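Beta-1,3-glucanosyltransferase (Rhizomucor miehei CAU432, PDB 4WTP) is a fungal carbohydrate-active enzyme of glycosyl hydrolase family 17 that folds as a single-chain (beta/alpha)8 barrel. Local coordinates at residues A[56-61]-A[265-270]; A[131-136]-A[184-189]; A[192-195]-A[201-204]. All coordinates share one frame; numbering follows the deposited sequence. Where two conformers were deposited one is given.

Contact 1 of 3, residues A[56-61]-A[265-270]; sequences KNDFNV and SAFDEP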
# COMPACT_ATOMS: atom_id res chain seq x y z
N LYS A 56 0.32 14.66 10.99
CA LYS A 56 0.09 15.89 10.24
C LYS A 56 1.43 16.40 9.69
O LYS A 56 1.50 16.84 8.54
CB LYS A 56 -0.59 16.95 11.12
N ASN A 57 2.46 16.39 10.55
CA ASN A 57 3.80 16.73 10.11
C ASN A 57 4.26 15.88 8.94
O ASN A 57 4.69 16.41 7.90
CB ASN A 57 4.79 16.57 11.27
CG ASN A 57 4.52 17.52 12.42
OD1 ASN A 57 3.99 18.62 12.23
ND2 ASN A 57 4.90 17.11 13.63
N ASP A 58 4.16 14.58 9.12
CA ASP A 58 4.53 13.62 8.07
C ASP A 58 3.70 13.82 6.80
O ASP A 58 4.24 13.83 5.70
CB ASP A 58 4.31 12.21 8.57
CG ASP A 58 5.34 11.79 9.58
OD1 ASP A 58 6.34 12.53 9.77
OD2 ASP A 58 5.18 10.69 10.14
N PHE A 59 2.40 14.01 6.95
CA PHE A 59 1.54 14.17 5.79
C PHE A 59 1.77 15.47 5.05
O PHE A 59 1.68 15.50 3.82
CB PHE A 59 0.09 13.98 6.16
CG PHE A 59 -0.24 12.62 6.63
CD1 PHE A 59 0.70 11.58 6.59
CD2 PHE A 59 -1.51 12.34 7.16
CE1 PHE A 59 0.39 10.32 7.04
CE2 PHE A 59 -1.83 11.07 7.61
CZ PHE A 59 -0.88 10.05 7.56
N ASN A 60 2.08 16.55 5.79
CA ASN A 60 2.45 17.79 5.13
C ASN A 60 3.71 17.66 4.32
O ASN A 60 3.86 18.29 3.28
CB ASN A 60 2.53 18.96 6.14
CG ASN A 60 1.20 19.66 6.34
OD1 ASN A 60 0.37 19.69 5.43
ND2 ASN A 60 0.99 20.20 7.53
N VAL A 61 4.65 16.83 4.81
CA VAL A 61 5.87 16.57 4.04
C VAL A 61 5.54 15.90 2.70
O VAL A 61 6.19 16.14 1.70
CB VAL A 61 6.92 15.77 4.86
CG1 VAL A 61 7.99 15.16 3.96
CG2 VAL A 61 7.53 16.66 5.95
N SER A 265 7.84 3.24 -0.19
CA SER A 265 6.93 3.76 0.84
C SER A 265 7.29 5.23 1.07
O SER A 265 8.21 5.76 0.43
CB SER A 265 7.13 2.97 2.16
OG SER A 265 8.45 3.14 2.67
N ALA A 266 6.56 5.88 1.97
CA ALA A 266 6.78 7.30 2.22
C ALA A 266 8.19 7.60 2.77
O ALA A 266 8.91 8.44 2.23
CB ALA A 266 5.70 7.84 3.17
N PHE A 267 8.54 6.90 3.84
CA PHE A 267 9.78 7.18 4.59
C PHE A 267 10.60 5.93 4.83
O PHE A 267 10.04 4.85 4.98
CB PHE A 267 9.45 7.81 5.95
CG PHE A 267 8.59 9.03 5.82
CD1 PHE A 267 9.12 10.21 5.33
CD2 PHE A 267 7.22 9.00 6.17
CE1 PHE A 267 8.33 11.34 5.17
CE2 PHE A 267 6.43 10.14 6.02
CZ PHE A 267 6.99 11.31 5.53
N ASP A 268 11.93 6.06 4.83
CA ASP A 268 12.77 4.96 5.28
C ASP A 268 12.34 4.54 6.70
O ASP A 268 11.96 5.39 7.52
CB ASP A 268 14.23 5.39 5.35
CG ASP A 268 14.87 5.54 4.01
OD1 ASP A 268 14.36 4.96 3.00
OD2 ASP A 268 15.91 6.26 3.93
N GLU A 269 12.42 3.25 6.97
CA GLU A 269 12.05 2.73 8.28
C GLU A 269 13.21 1.94 8.88
O GLU A 269 13.34 0.73 8.67
CB GLU A 269 10.82 1.85 8.14
CG GLU A 269 9.58 2.63 7.70
CD GLU A 269 8.34 1.75 7.67
OE1 GLU A 269 7.55 1.75 8.64
OE2 GLU A 269 8.16 1.03 6.67
N PRO A 270 14.08 2.64 9.64
CA PRO A 270 15.30 2.07 10.24
C PRO A 270 15.12 0.78 11.03
O PRO A 270 16.08 0.03 11.12
CB PRO A 270 15.81 3.18 11.16
CG PRO A 270 15.25 4.44 10.60
CD PRO A 270 13.92 4.06 9.98
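Asp58 and Val61, close to one turn apart on helix 52-62, meet Phe267 of the loop after strand 262-263 across widely separated backbones, whose nearest CA atoms, those of Asp58 and Ala266, are 8.9 Å apart. The phenyl ring of Phe267 therefore does the bridging and comes to the helix edge-on. Phe267 CZ lies 3.7 Å from the backbone O of Asp58, and that oxygen sits in the ring plane. On one flank Phe267 CE2 is 3.9 Å from Asp58 CB; on the other, Phe267 CE1 is 4.0 Å from Val61 CG1. A chi1 of 164°, anti to N, brings this methyl to the ring edge. The carboxylate of Asp58 is turned 46° from the ring plane; its OD1 forms a salt bridge with Arg286 and OD2 a hydrogen bond with Tyr42. Arg286 also makes a cation-pi contact with Phe267, while Leu62 and Leu282 add apolar packing. The contact joins the first barrel helix to the loop after the last barrel strand. With no hydrogen bond across the segments, it rests on van der Waals packing and, at the ring edge, probably on a weak attraction between polarised C-H and carbonyl oxygen.

Contact 2 of 3, residues A[131-136]-A[184-189]; sequences GSEVLY and MMNAFP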
# COMPACT_ATOMS: atom_id res chain seq x y z
N GLY A 131 -6.77 -7.26 4.33
CA GLY A 131 -5.57 -8.09 4.36
C GLY A 131 -4.58 -7.76 3.27
O GLY A 131 -4.93 -7.24 2.20
N SER A 132 -3.33 -8.10 3.54
CA SER A 132 -2.26 -8.01 2.55
C SER A 132 -1.41 -9.26 2.63
O SER A 132 -0.87 -9.58 3.70
CB SER A 132 -1.38 -6.79 2.84
OG SER A 132 -0.27 -6.74 1.94
N GLU A 133 -1.37 -10.01 1.53
CA GLU A 133 -0.60 -11.26 1.44
C GLU A 133 -1.11 -12.36 2.36
O GLU A 133 -0.34 -13.23 2.78
CB GLU A 133 0.91 -11.03 1.53
CG GLU A 133 1.37 -10.36 0.24
CD GLU A 133 2.81 -9.93 0.25
OE1 GLU A 133 3.62 -10.57 0.94
OE2 GLU A 133 3.15 -8.95 -0.45
N VAL A 134 -2.41 -12.35 2.64
CA VAL A 134 -3.02 -13.40 3.47
C VAL A 134 -2.84 -14.80 2.85
O VAL A 134 -2.49 -15.75 3.55
CB VAL A 134 -4.51 -13.11 3.72
CG1 VAL A 134 -5.21 -14.29 4.41
CG2 VAL A 134 -4.64 -11.84 4.54
N LEU A 135 -3.11 -14.91 1.54
CA LEU A 135 -2.95 -16.17 0.85
C LEU A 135 -1.48 -16.49 0.53
O LEU A 135 -1.07 -17.65 0.63
CB LEU A 135 -3.80 -16.22 -0.41
CG LEU A 135 -5.31 -16.11 -0.17
CD1 LEU A 135 -6.02 -16.22 -1.51
CD2 LEU A 135 -5.83 -17.20 0.77
N TYR A 136 -0.67 -15.48 0.22
CA TYR A 136 0.77 -15.73 0.08
C TYR A 136 1.34 -16.39 1.35
O TYR A 136 2.10 -17.36 1.27
CB TYR A 136 1.53 -14.45 -0.24
CG TYR A 136 3.03 -14.62 -0.12
CD1 TYR A 136 3.76 -15.26 -1.12
CD2 TYR A 136 3.69 -14.22 1.03
CE1 TYR A 136 5.13 -15.44 -1.00
CE2 TYR A 136 5.06 -14.41 1.18
CZ TYR A 136 5.76 -15.02 0.15
OH TYR A 136 7.11 -15.21 0.26
N MET A 184 -5.94 -5.48 -5.57
CA MET A 184 -4.71 -4.70 -5.46
C MET A 184 -3.50 -5.62 -5.41
O MET A 184 -3.41 -6.54 -4.59
CB MET A 184 -4.70 -3.82 -4.21
CG MET A 184 -5.88 -2.87 -4.07
SD MET A 184 -5.64 -1.48 -2.85
CE MET A 184 -4.77 -0.28 -3.91
N MET A 185 -2.56 -5.37 -6.29
CA MET A 185 -1.33 -6.15 -6.37
C MET A 185 -0.17 -5.61 -5.56
O MET A 185 0.14 -4.46 -5.61
CB MET A 185 -0.90 -6.19 -7.83
CG MET A 185 0.32 -7.10 -8.11
SD MET A 185 0.93 -7.19 -9.88
CE MET A 185 1.67 -5.51 -10.13
N ASN A 186 0.49 -6.51 -4.84
CA ASN A 186 1.80 -6.19 -4.24
C ASN A 186 2.81 -6.89 -5.11
O ASN A 186 2.70 -8.11 -5.31
CB ASN A 186 1.94 -6.79 -2.85
CG ASN A 186 0.95 -6.25 -1.83
OD1 ASN A 186 0.39 -5.18 -1.96
ND2 ASN A 186 0.81 -6.99 -0.75
N ALA A 187 3.82 -6.18 -5.60
CA ALA A 187 4.85 -6.84 -6.40
C ALA A 187 6.14 -6.07 -6.26
O ALA A 187 6.15 -4.85 -6.46
CB ALA A 187 4.44 -6.91 -7.87
N PHE A 188 7.23 -6.78 -6.02
CA PHE A 188 8.55 -6.18 -5.95
C PHE A 188 9.54 -6.96 -6.80
O PHE A 188 10.14 -7.94 -6.31
CB PHE A 188 9.06 -6.20 -4.51
CG PHE A 188 8.31 -5.27 -3.59
CD1 PHE A 188 7.12 -5.71 -2.97
CD2 PHE A 188 8.79 -3.98 -3.29
CE1 PHE A 188 6.41 -4.87 -2.12
CE2 PHE A 188 8.10 -3.15 -2.42
CZ PHE A 188 6.91 -3.59 -1.84
N PRO A 189 9.77 -6.50 -8.04
CA PRO A 189 10.81 -7.10 -8.85
C PRO A 189 12.18 -7.21 -8.14
O PRO A 189 12.95 -8.15 -8.42
CB PRO A 189 10.84 -6.18 -10.07
CG PRO A 189 9.39 -5.80 -10.24
CD PRO A 189 8.90 -5.61 -8.83
O HOH W 1 -0.44 -4.02 0.50
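Asn186 meets Ser132 and Glu133 through its side-chain amide, whose ND2 donates to both. Ser132 and Asn186 end strands 125-132 and 182-186 of the (beta/alpha)8 barrel, and Glu133 follows directly after the first; this C-terminal end of the barrel is the one at which active sites of this fold are found. The two strands are not neighbours in the sheet: strand 163-167 runs between them, and its Ala166 touches both Ser132 and Asn186, so the side chains reach over an intervening strand.

The two bonds differ in geometry. Ser132 OG lies 2.9 Å from Asn186 ND2 and close to the amide plane. It reaches that place by standing anti to the backbone N of Ser132 (chi1 175°). Glu133 OE2, at 3.1 Å from Asn186 ND2, is tilted further out of the amide plane. ND2 meets this oxygen on its anti side, 27° out of the carboxylate plane. Amide and carboxylate planes are 60° apart, so the groups cross instead of pairing flat. Both N-H approaches are somewhat bent.

The other branch of the amide is held as well. Water 1 donates to Asn186 OD1 at 2.8 Å and accepts from Ser132 OG at 3.1 Å, which closes a ring running from ND2 through the serine hydroxyl and the water back to OD1. Ser222, on strand 219-223, forms a further hydrogen bond with OD1. With partners on both branches, rotation of the amide about its CB-CG bond is restricted, and the identity of N and O is defined by the donor and acceptor pattern.

The extended chain of Glu133 completes the contact by bringing OE2 alongside the aliphatic part of the asparagine, 3.4 Å from Asn186 CB.

Contact 3 of 3, residues A[192-195]-A[201-204]; sequences EGVT and DTLM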
# COMPACT_ATOMS: atom_id res chain seq x y z
N GLU A 192 12.67 -10.42 -6.65
CA GLU A 192 12.70 -11.45 -7.68
C GLU A 192 14.07 -11.44 -8.38
O GLU A 192 14.32 -12.23 -9.29
CB GLU A 192 11.58 -11.24 -8.69
CG GLU A 192 10.18 -11.12 -8.08
CD GLU A 192 9.19 -10.46 -9.05
OE1 GLU A 192 9.20 -10.84 -10.24
OE2 GLU A 192 8.39 -9.55 -8.66
N GLY A 193 14.96 -10.54 -7.97
CA GLY A 193 16.30 -10.51 -8.55
C GLY A 193 16.36 -9.91 -9.95
O GLY A 193 17.36 -10.11 -10.66
N VAL A 194 15.32 -9.18 -10.35
CA VAL A 194 15.25 -8.54 -11.68
C VAL A 194 16.17 -7.31 -11.72
O VAL A 194 16.13 -6.46 -10.82
CB VAL A 194 13.80 -8.16 -12.01
CG1 VAL A 194 13.70 -7.44 -13.35
CG2 VAL A 194 12.93 -9.43 -12.01
N THR A 195 17.00 -7.22 -12.75
CA THR A 195 17.90 -6.08 -12.86
C THR A 195 17.08 -4.80 -13.07
O THR A 195 16.01 -4.83 -13.68
CB THR A 195 18.93 -6.28 -13.99
OG1 THR A 195 19.96 -5.29 -13.91
CG2 THR A 195 18.27 -6.23 -15.37
N ASP A 201 9.18 -2.95 -16.20
CA ASP A 201 8.52 -3.74 -17.23
C ASP A 201 7.98 -5.05 -16.61
O ASP A 201 6.84 -5.47 -16.93
CB ASP A 201 9.48 -4.00 -18.39
CG ASP A 201 9.85 -2.71 -19.15
OD1 ASP A 201 9.07 -1.71 -19.15
OD2 ASP A 201 10.94 -2.68 -19.75
N THR A 202 8.76 -5.71 -15.74
CA THR A 202 8.33 -6.94 -15.04
C THR A 202 7.12 -6.62 -14.17
O THR A 202 6.20 -7.43 -14.08
CB THR A 202 9.46 -7.47 -14.16
OG1 THR A 202 10.54 -7.89 -14.99
CG2 THR A 202 9.03 -8.66 -13.29
N LEU A 203 7.11 -5.46 -13.49
CA LEU A 203 5.96 -5.06 -12.69
C LEU A 203 4.70 -5.08 -13.57
O LEU A 203 3.67 -5.56 -13.17
CB LEU A 203 6.18 -3.65 -12.15
CG LEU A 203 4.99 -3.11 -11.35
CD1 LEU A 203 4.94 -3.81 -10.00
CD2 LEU A 203 5.14 -1.61 -11.13
N MET A 204 4.80 -4.54 -14.78
CA MET A 204 3.66 -4.48 -15.67
C MET A 204 3.20 -5.86 -16.15
O MET A 204 1.99 -6.10 -16.29
CB MET A 204 3.95 -3.54 -16.85
CG MET A 204 3.89 -2.05 -16.51
SD MET A 204 2.28 -1.45 -15.94
CE MET A 204 1.16 -2.58 -16.74
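Thr202 presents its side chain to Val194 and Glu192, two residues of the loop that runs into helix 196-212, and its two branches divide the contact between them. At the root, Thr202 CB already lies 4.3 Å from Val194 CG1. From there Thr202 OG1 comes to 3.6 Å from Val194 CG1, with Val194 CG2 a little farther off. It stands beside the backbone N of Thr202 (chi1 -66°), and its polar partner is the carbonyl oxygen of Asn198, one turn earlier in the helix. The hydroxyl is thus satisfied within the helix, and what it offers the valine is plain van der Waals contact.

The other branch, CG2, is anti to the backbone N. Thr202 CG2 lies 4.2 Å from Val194 CG2. The carboxylate is nearer to that methyl, with Glu192 OE1 3.8 Å from Thr202 CG2.

In the barrel this is one beta-alpha unit: the loop leaving strand 182-186 packs against the helix that it enters, with nearest CA atoms, those of Val194 and Thr202, 7.9 Å apart. Gly193 takes a positive phi at the bend between the two contacting loop residues.

Val194 brings both methyls to the threonine and crosses it at a slant. Glu192 instead runs past Thr202 in the opposite direction, extended beyond CG, and its OE1 forms a hydrogen bond with His206 NE2, one helical turn beyond the threonine. The methyl contact is therefore secondary for that oxygen. On the backbone side of the valine, Val194 O is hydrogen-bonded to Ser236 OG, in one strand of the small antiparallel pair 232-233 and 236-237.

From the N terminus, the chain first passes helix 52-62, which opens contact 1. Contact 2 opens at residues 131-136 and closes at residues 184-189, the end of strand 182-186 and the loop after it, tying strands 125-132 and 182-186 across strand 163-167. Contact 3 follows in series, tying helix 196-212 to the loop before it. Contact 1 closes last, at residues 265-270, so its loop encloses the other two and none cross; it ties the first barrel helix to the loop after the last strand, 262-263. Contacts 1 and 2 have centres 22 Å apart. Contacts 2 and 3 touch: Met185 and Ala187 pack on Leu203, and Pro189 O probably accepts a hydrogen bond from Val194 N.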